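Local coordinates for designed helical repeat protein (Synthetic construct, PDB 5CWQ) that has no known natural function, being a computationally designed helical repeat protein built to explore repeat architectures not taken from nature, at residues A13-S24 and A39-L50. Sequence-based numbering, arbitrary orientation. Where two conformers were deposited one is given.
Sequences AERRLQEARKRS and ALIEEARAVQEL
Ala-20 and Leu-17 hold the buried Glu-43 between them: its CG lies 3.4 Å from Ala-20 CB, and the side chain of Leu-17 crosses it at about a right angle, CD1 against CB and CG. With CG beside its own backbone N (chi1 -70°) and the chain extended beyond it, Glu-43 carries its carboxylate in among Ala-20, Arg-21 and Ser-24. There OE2 is 2.7 Å from Ser-24 OG, which is equally near Ala-20 O, while a water joins OE1 to Arg-21 NE. Leu-17 answers as a knob among Glu-43, Ala-46, Val-47 and Leu-50, its CB 3.8 Å from Ala-46 CB. This is knobs-into-holes packing of the first antiparallel helical hairpin of the repeat array, the axes of 13-24 and 39-50 approaching to 8.3 Å, with alanines paired at two of three close backbone approaches; helix 60-86 packs against Leu-17, Glu-43 and Val-47. With an alanine replacing Glu-43, Leu-17 would probably face a gap and the bridging water lose its carboxylate partner. The solvent side is looser: Arg-23, bent at chi3 (-65°), reaches Glu-42 OE2 through NH2 at 2.6 Å in a salt bridge, guanidinium and carboxylate planes 52° apart, whereas exposed Arg-16 pairs with Glu-12 of its own helix.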
ATOM      1  N   ALA A  13      -3.323  -3.992  17.690  1.00 48.74           N
ATOM      2  CA  ALA A  13      -3.508  -3.219  16.470  1.00 45.13           C
ATOM      3  C   ALA A  13      -4.141  -1.868  16.787  1.00 45.12           C
ATOM      4  O   ALA A  13      -3.704  -0.833  16.282  1.00 42.71           O
ATOM      5  CB  ALA A  13      -4.368  -3.990  15.476  1.00 43.32           C
ATOM      6  N   GLU A  14      -5.169  -1.886  17.630  1.00 48.65           N
ATOM      7  CA  GLU A  14      -5.835  -0.657  18.044  1.00 52.59           C
ATOM      8  C   GLU A  14      -4.877   0.215  18.852  1.00 52.46           C
ATOM      9  O   GLU A  14      -4.894   1.440  18.739  1.00 50.07           O
ATOM     10  CB  GLU A  14      -7.090  -0.975  18.863  1.00 59.68           C
ATOM     11  CG  GLU A  14      -7.915   0.249  19.243  1.00 66.23           C
ATOM     12  CD  GLU A  14      -8.434   1.011  18.036  1.00 68.49           C
ATOM     13  OE1 GLU A  14      -8.617   0.386  16.969  1.00 67.85           O
ATOM     14  OE2 GLU A  14      -8.656   2.235  18.154  1.00 70.49           O
ATOM     15  N   ARG A  15      -4.042  -0.427  19.664  1.00 55.84           N
ATOM     16  CA  ARG A  15      -3.045   0.279  20.463  1.00 61.04           C
ATOM     17  C   ARG A  15      -2.012   0.961  19.565  1.00 52.93           C
ATOM     18  O   ARG A  15      -1.626   2.106  19.803  1.00 50.29           O
ATOM     19  CB  ARG A  15      -2.362  -0.690  21.432  1.00 74.23           C
ATOM     20  CG  ARG A  15      -1.154  -0.120  22.161  1.00 87.44           C
ATOM     21  CD  ARG A  15       0.142  -0.686  21.597  1.00 96.85           C
ATOM     22  NE  ARG A  15       1.325  -0.040  22.161  1.00106.91           N
ATOM     23  CZ  ARG A  15       2.576  -0.404  21.898  1.00112.71           C
ATOM     24  NH1 ARG A  15       2.822  -1.419  21.078  1.00112.84           N
ATOM     25  NH2 ARG A  15       3.587   0.245  22.459  1.00116.26           N
ATOM     26  N   ARG A  16      -1.567   0.249  18.535  1.00 49.67           N
ATOM     27  CA  ARG A  16      -0.623   0.800  17.570  1.00 48.69           C
ATOM     28  C   ARG A  16      -1.237   1.976  16.817  1.00 43.79           C
ATOM     29  O   ARG A  16      -0.571   2.983  16.570  1.00 42.03           O
ATOM     30  CB  ARG A  16      -0.175  -0.281  16.585  1.00 52.69           C
ATOM     31  CG  ARG A  16       1.007  -1.112  17.067  1.00 61.43           C
ATOM     32  CD  ARG A  16       1.116  -2.419  16.299  1.00 68.41           C
ATOM     33  NE  ARG A  16       2.493  -2.901  16.215  1.00 76.54           N
ATOM     34  CZ  ARG A  16       3.155  -3.475  17.215  1.00 85.30           C
ATOM     35  NH1 ARG A  16       2.576  -3.637  18.398  1.00 90.48           N
ATOM     36  NH2 ARG A  16       4.403  -3.881  17.035  1.00 86.86           N
ATOM     37  N   LEU A  17      -2.510   1.840  16.458  1.00 42.41           N
ATOM     38  CA  LEU A  17      -3.228   2.883  15.732  1.00 42.40           C
ATOM     39  C   LEU A  17      -3.343   4.160  16.559  1.00 45.90           C
ATOM     40  O   LEU A  17      -3.137   5.261  16.047  1.00 43.53           O
ATOM     41  CB  LEU A  17      -4.620   2.388  15.334  1.00 42.66           C
ATOM     42  CG  LEU A  17      -5.559   3.396  14.665  1.00 43.38           C
ATOM     43  CD1 LEU A  17      -4.951   3.955  13.386  1.00 42.08           C
ATOM     44  CD2 LEU A  17      -6.904   2.750  14.378  1.00 43.12           C
ATOM     45  N   GLN A  18      -3.673   4.007  17.837  1.00 53.05           N
ATOM     46  CA  GLN A  18      -3.848   5.151  18.723  1.00 59.68           C
ATOM     47  C   GLN A  18      -2.526   5.872  18.964  1.00 53.42           C
ATOM     48  O   GLN A  18      -2.477   7.101  18.988  1.00 52.12           O
ATOM     49  CB  GLN A  18      -4.456   4.707  20.055  1.00 73.72           C
ATOM     50  CG  GLN A  18      -5.918   4.292  19.961  1.00 84.10           C
ATOM     51  CD  GLN A  18      -6.829   5.425  19.522  1.00 92.57           C
ATOM     52  OE1 GLN A  18      -7.684   5.245  18.654  1.00 94.25           O
ATOM     53  NE2 GLN A  18      -6.657   6.595  20.126  1.00 97.07           N
ATOM     54  N   GLU A  19      -1.453   5.107  19.141  1.00 50.71           N
ATOM     55  CA  GLU A  19      -0.131   5.692  19.330  1.00 52.31           C
ATOM     56  C   GLU A  19       0.320   6.419  18.067  1.00 46.85           C
ATOM     57  O   GLU A  19       0.945   7.478  18.140  1.00 45.16           O
ATOM     58  CB  GLU A  19       0.886   4.615  19.712  1.00 61.57           C
ATOM     59  CG  GLU A  19       0.773   4.139  21.155  1.00 75.67           C
ATOM     60  CD  GLU A  19       1.094   5.229  22.163  1.00 89.36           C
ATOM     61  OE1 GLU A  19       1.667   6.266  21.765  1.00 93.12           O
ATOM     62  OE2 GLU A  19       0.771   5.050  23.357  1.00 95.90           O
ATOM     63  N   ALA A  20      -0.001   5.849  16.909  1.00 45.39           N
ATOM     64  CA  ALA A  20       0.345   6.466  15.633  1.00 44.77           C
ATOM     65  C   ALA A  20      -0.460   7.745  15.426  1.00 44.90           C
ATOM     66  O   ALA A  20       0.030   8.706  14.832  1.00 44.25           O
ATOM     67  CB  ALA A  20       0.107   5.491  14.488  1.00 43.02           C
ATOM     68  N   ARG A  21      -1.695   7.751  15.922  1.00 45.99           N
ATOM     69  CA  ARG A  21      -2.562   8.922  15.817  1.00 47.31           C
ATOM     70  C   ARG A  21      -2.033  10.070  16.666  1.00 46.45           C
ATOM     71  O   ARG A  21      -2.113  11.233  16.272  1.00 46.07           O
ATOM     72  CB  ARG A  21      -3.992   8.576  16.239  1.00 53.19           C
ATOM     73  CG  ARG A  21      -4.833   7.940  15.143  1.00 57.74           C
ATOM     74  CD  ARG A  21      -6.188   7.499  15.674  1.00 66.82           C
ATOM     75  NE  ARG A  21      -7.061   6.990  14.618  1.00 72.14           N
ATOM     76  CZ  ARG A  21      -8.220   6.373  14.835  1.00 78.03           C
ATOM     77  NH1 ARG A  21      -8.653   6.173  16.073  1.00 82.32           N
ATOM     78  NH2 ARG A  21      -8.946   5.946  13.810  1.00 77.68           N
ATOM     79  N   LYS A  22      -1.500   9.742  17.839  0.50 48.19           N
ATOM     80  CA  LYS A  22      -0.935  10.752  18.725  0.50 50.30           C
ATOM     81  C   LYS A  22       0.378  11.283  18.159  0.50 48.63           C
ATOM     82  O   LYS A  22       0.652  12.480  18.229  0.50 47.60           O
ATOM     83  CB  LYS A  22      -0.724  10.179  20.129  0.50 55.19           C
ATOM     84  CG  LYS A  22      -1.947  10.304  21.028  0.50 59.71           C
ATOM     85  CD  LYS A  22      -2.222   9.028  21.810  0.50 65.71           C
ATOM     86  CE  LYS A  22      -1.085   8.681  22.756  0.50 71.49           C
ATOM     87  NZ  LYS A  22      -1.370   7.430  23.510  0.50 75.11           N
ATOM     88  N   ARG A  23       1.183  10.390  17.592  1.00 49.05           N
ATOM     89  CA  ARG A  23       2.428  10.790  16.944  1.00 53.33           C
ATOM     90  C   ARG A  23       2.119  11.639  15.714  1.00 46.43           C
ATOM     91  O   ARG A  23       2.864  12.560  15.381  1.00 44.86           O
ATOM     92  CB  ARG A  23       3.263   9.568  16.556  1.00 61.73           C
ATOM     93  CG  ARG A  23       3.966   8.901  17.730  1.00 73.23           C
ATOM     94  CD  ARG A  23       4.972   7.862  17.259  1.00 79.21           C
ATOM     95  NE  ARG A  23       4.330   6.742  16.570  1.00 81.92           N
ATOM     96  CZ  ARG A  23       3.932   5.615  17.157  1.00 84.69           C
ATOM     97  NH1 ARG A  23       4.101   5.428  18.461  1.00 88.10           N
ATOM     98  NH2 ARG A  23       3.361   4.664  16.430  1.00 82.93           N
ATOM     99  N   SER A  24       1.017  11.323  15.041  0.61 43.90           N
ATOM    100  CA  SER A  24       0.581  12.099  13.886  0.61 41.82           C
ATOM    101  C   SER A  24       0.208  13.515  14.303  0.61 44.27           C
ATOM    102  O   SER A  24       0.534  14.481  13.616  0.61 43.18           O
ATOM    103  CB  SER A  24      -0.610  11.429  13.195  0.61 39.95           C
ATOM    104  OG  SER A  24      -0.236  10.198  12.599  0.61 37.82           O
ATOM    105  N   ALA A  39       4.010   8.485  10.353  1.00 34.64           N
ATOM    106  CA  ALA A  39       3.011   8.090  11.335  1.00 35.20           C
ATOM    107  C   ALA A  39       1.764   7.542  10.646  1.00 34.26           C
ATOM    108  O   ALA A  39       1.139   6.600  11.132  1.00 34.77           O
ATOM    109  CB  ALA A  39       2.652   9.269  12.228  1.00 36.38           C
ATOM    110  N   LEU A  40       1.412   8.129   9.506  1.00 33.20           N
ATOM    111  CA  LEU A  40       0.237   7.701   8.754  1.00 32.32           C
ATOM    112  C   LEU A  40       0.461   6.327   8.127  1.00 31.26           C
ATOM    113  O   LEU A  40      -0.481   5.552   7.971  1.00 31.57           O
ATOM    114  CB  LEU A  40      -0.116   8.731   7.675  1.00 32.99           C
ATOM    115  CG  LEU A  40      -0.666  10.069   8.186  1.00 36.31           C
ATOM    116  CD1 LEU A  40      -0.837  11.055   7.040  1.00 36.96           C
ATOM    117  CD2 LEU A  40      -1.984   9.885   8.928  1.00 37.97           C
ATOM    118  N   ILE A  41       1.707   6.029   7.769  1.00 30.90           N
ATOM    119  CA  ILE A  41       2.062   4.692   7.299  1.00 30.21           C
ATOM    120  C   ILE A  41       1.829   3.682   8.417  1.00 31.10           C
ATOM    121  O   ILE A  41       1.345   2.576   8.177  1.00 30.70           O
ATOM    122  CB  ILE A  41       3.533   4.616   6.829  1.00 29.28           C
ATOM    123  CG1 ILE A  41       3.726   5.460   5.568  1.00 28.65           C
ATOM    124  CG2 ILE A  41       3.945   3.164   6.547  1.00 28.53           C
ATOM    125  CD1 ILE A  41       5.173   5.642   5.166  1.00 28.37           C
ATOM    126  N   GLU A  42       2.183   4.067   9.637  1.00 33.57           N
ATOM    127  CA  GLU A  42       2.003   3.197  10.794  1.00 38.12           C
ATOM    128  C   GLU A  42       0.519   2.989  11.083  1.00 34.40           C
ATOM    129  O   GLU A  42       0.098   1.884  11.424  1.00 34.87           O
ATOM    130  CB  GLU A  42       2.711   3.778  12.019  1.00 48.53           C
ATOM    131  CG  GLU A  42       4.222   3.849  11.866  1.00 58.78           C
ATOM    132  CD  GLU A  42       4.888   4.674  12.951  1.00 69.44           C
ATOM    133  OE1 GLU A  42       6.039   5.112  12.743  1.00 72.39           O
ATOM    134  OE2 GLU A  42       4.261   4.883  14.012  1.00 74.29           O
ATOM    135  N   GLU A  43      -0.269   4.051  10.944  1.00 31.61           N
ATOM    136  CA  GLU A  43      -1.715   3.945  11.096  1.00 31.22           C
ATOM    137  C   GLU A  43      -2.279   2.956  10.086  1.00 29.97           C
ATOM    138  O   GLU A  43      -3.074   2.083  10.436  1.00 31.80           O
ATOM    139  CB  GLU A  43      -2.386   5.309  10.925  1.00 32.40           C
ATOM    140  CG  GLU A  43      -2.124   6.276  12.064  1.00 35.20           C
ATOM    141  CD  GLU A  43      -2.903   7.569  11.924  1.00 38.58           C
ATOM    142  OE1 GLU A  43      -3.998   7.542  11.325  1.00 39.86           O
ATOM    143  OE2 GLU A  43      -2.420   8.613  12.412  1.00 40.15           O
ATOM    144  N   ALA A  44      -1.852   3.093   8.835  1.00 27.89           N
ATOM    145  CA  ALA A  44      -2.310   2.224   7.758  1.00 27.56           C
ATOM    146  C   ALA A  44      -1.953   0.762   8.027  1.00 28.98           C
ATOM    147  O   ALA A  44      -2.741  -0.139   7.737  1.00 28.72           O
ATOM    148  CB  ALA A  44      -1.717   2.682   6.430  1.00 26.63           C
ATOM    149  N   ARG A  45      -0.764   0.532   8.579  1.00 31.58           N
ATOM    150  CA  ARG A  45      -0.336  -0.813   8.961  1.00 34.65           C
ATOM    151  C   ARG A  45      -1.272  -1.401  10.008  1.00 32.86           C
ATOM    152  O   ARG A  45      -1.679  -2.560   9.916  1.00 31.44           O
ATOM    153  CB  ARG A  45       1.093  -0.793   9.507  1.00 41.50           C
ATOM    154  CG  ARG A  45       2.169  -0.679   8.444  1.00 48.41           C
ATOM    155  CD  ARG A  45       3.513  -0.325   9.059  1.00 56.50           C
ATOM    156  NE  ARG A  45       4.588  -0.319   8.071  1.00 63.37           N
ATOM    157  CZ  ARG A  45       5.784   0.230   8.264  1.00 69.96           C
ATOM    158  NH1 ARG A  45       6.068   0.832   9.412  1.00 73.43           N
ATOM    159  NH2 ARG A  45       6.698   0.184   7.304  1.00 71.15           N
ATOM    160  N   ALA A  46      -1.600  -0.590  11.008  1.00 33.61           N
ATOM    161  CA  ALA A  46      -2.487  -1.008  12.084  1.00 35.10           C
ATOM    162  C   ALA A  46      -3.884  -1.297  11.547  1.00 35.53           C
ATOM    163  O   ALA A  46      -4.520  -2.274  11.944  1.00 36.58           O
ATOM    164  CB  ALA A  46      -2.545   0.063  13.166  1.00 35.86           C
ATOM    165  N   VAL A  47      -4.357  -0.445  10.642  1.00 34.95           N
ATOM    166  CA  VAL A  47      -5.683  -0.606  10.058  1.00 35.48           C
ATOM    167  C   VAL A  47      -5.745  -1.868   9.200  1.00 35.27           C
ATOM    168  O   VAL A  47      -6.763  -2.561   9.185  1.00 36.36           O
ATOM    169  CB  VAL A  47      -6.079   0.631   9.214  1.00 35.48           C
ATOM    170  CG1 VAL A  47      -7.339   0.366   8.402  1.00 35.30           C
ATOM    171  CG2 VAL A  47      -6.294   1.834  10.120  1.00 36.60           C
ATOM    172  N   GLN A  48      -4.661  -2.167   8.489  1.00 34.15           N
ATOM    173  CA  GLN A  48      -4.596  -3.396   7.706  1.00 33.99           C
ATOM    174  C   GLN A  48      -4.724  -4.605   8.625  1.00 34.19           C
ATOM    175  O   GLN A  48      -5.366  -5.597   8.280  1.00 34.29           O
ATOM    176  CB  GLN A  48      -3.292  -3.483   6.913  1.00 34.68           C
ATOM    177  CG  GLN A  48      -3.217  -4.720   6.021  1.00 37.24           C
ATOM    178  CD  GLN A  48      -1.826  -4.996   5.487  1.00 39.13           C
ATOM    179  OE1 GLN A  48      -0.826  -4.575   6.067  1.00 41.07           O
ATOM    180  NE2 GLN A  48      -1.758  -5.714   4.372  1.00 38.48           N
ATOM    181  N   GLU A  49      -4.105  -4.515   9.797  1.00 35.10           N
ATOM    182  CA  GLU A  49      -4.153  -5.601  10.767  1.00 38.80           C
ATOM    183  C   GLU A  49      -5.581  -5.807  11.266  1.00 37.21           C
ATOM    184  O   GLU A  49      -6.047  -6.938  11.378  1.00 36.18           O
ATOM    185  CB  GLU A  49      -3.211  -5.315  11.938  1.00 47.03           C
ATOM    186  CG  GLU A  49      -2.920  -6.527  12.805  1.00 56.98           C
ATOM    187  CD  GLU A  49      -1.921  -6.231  13.911  1.00 66.38           C
ATOM    188  OE1 GLU A  49      -1.313  -5.139  13.891  1.00 69.75           O
ATOM    189  OE2 GLU A  49      -1.745  -7.092  14.801  1.00 69.78           O
ATOM    190  N   LEU A  50      -6.275  -4.709  11.552  1.00 37.48           N
ATOM    191  CA  LEU A  50      -7.665  -4.771  11.997  1.00 37.68           C
ATOM    192  C   LEU A  50      -8.559  -5.407  10.936  1.00 37.25           C
ATOM    193  O   LEU A  50      -9.458  -6.187  11.253  1.00 39.66           O
ATOM    194  CB  LEU A  50      -8.181  -3.371  12.340  1.00 36.51           C
ATOM    195  CG  LEU A  50      -7.560  -2.697  13.565  1.00 36.16           C
ATOM    196  CD1 LEU A  50      -7.929  -1.219  13.603  1.00 35.94           C
ATOM    197  CD2 LEU A  50      -7.997  -3.390  14.846  1.00 37.47           C
TER
HETATM  198  O   HOH W   1      -6.738   8.353  11.778  1.00 51.08           O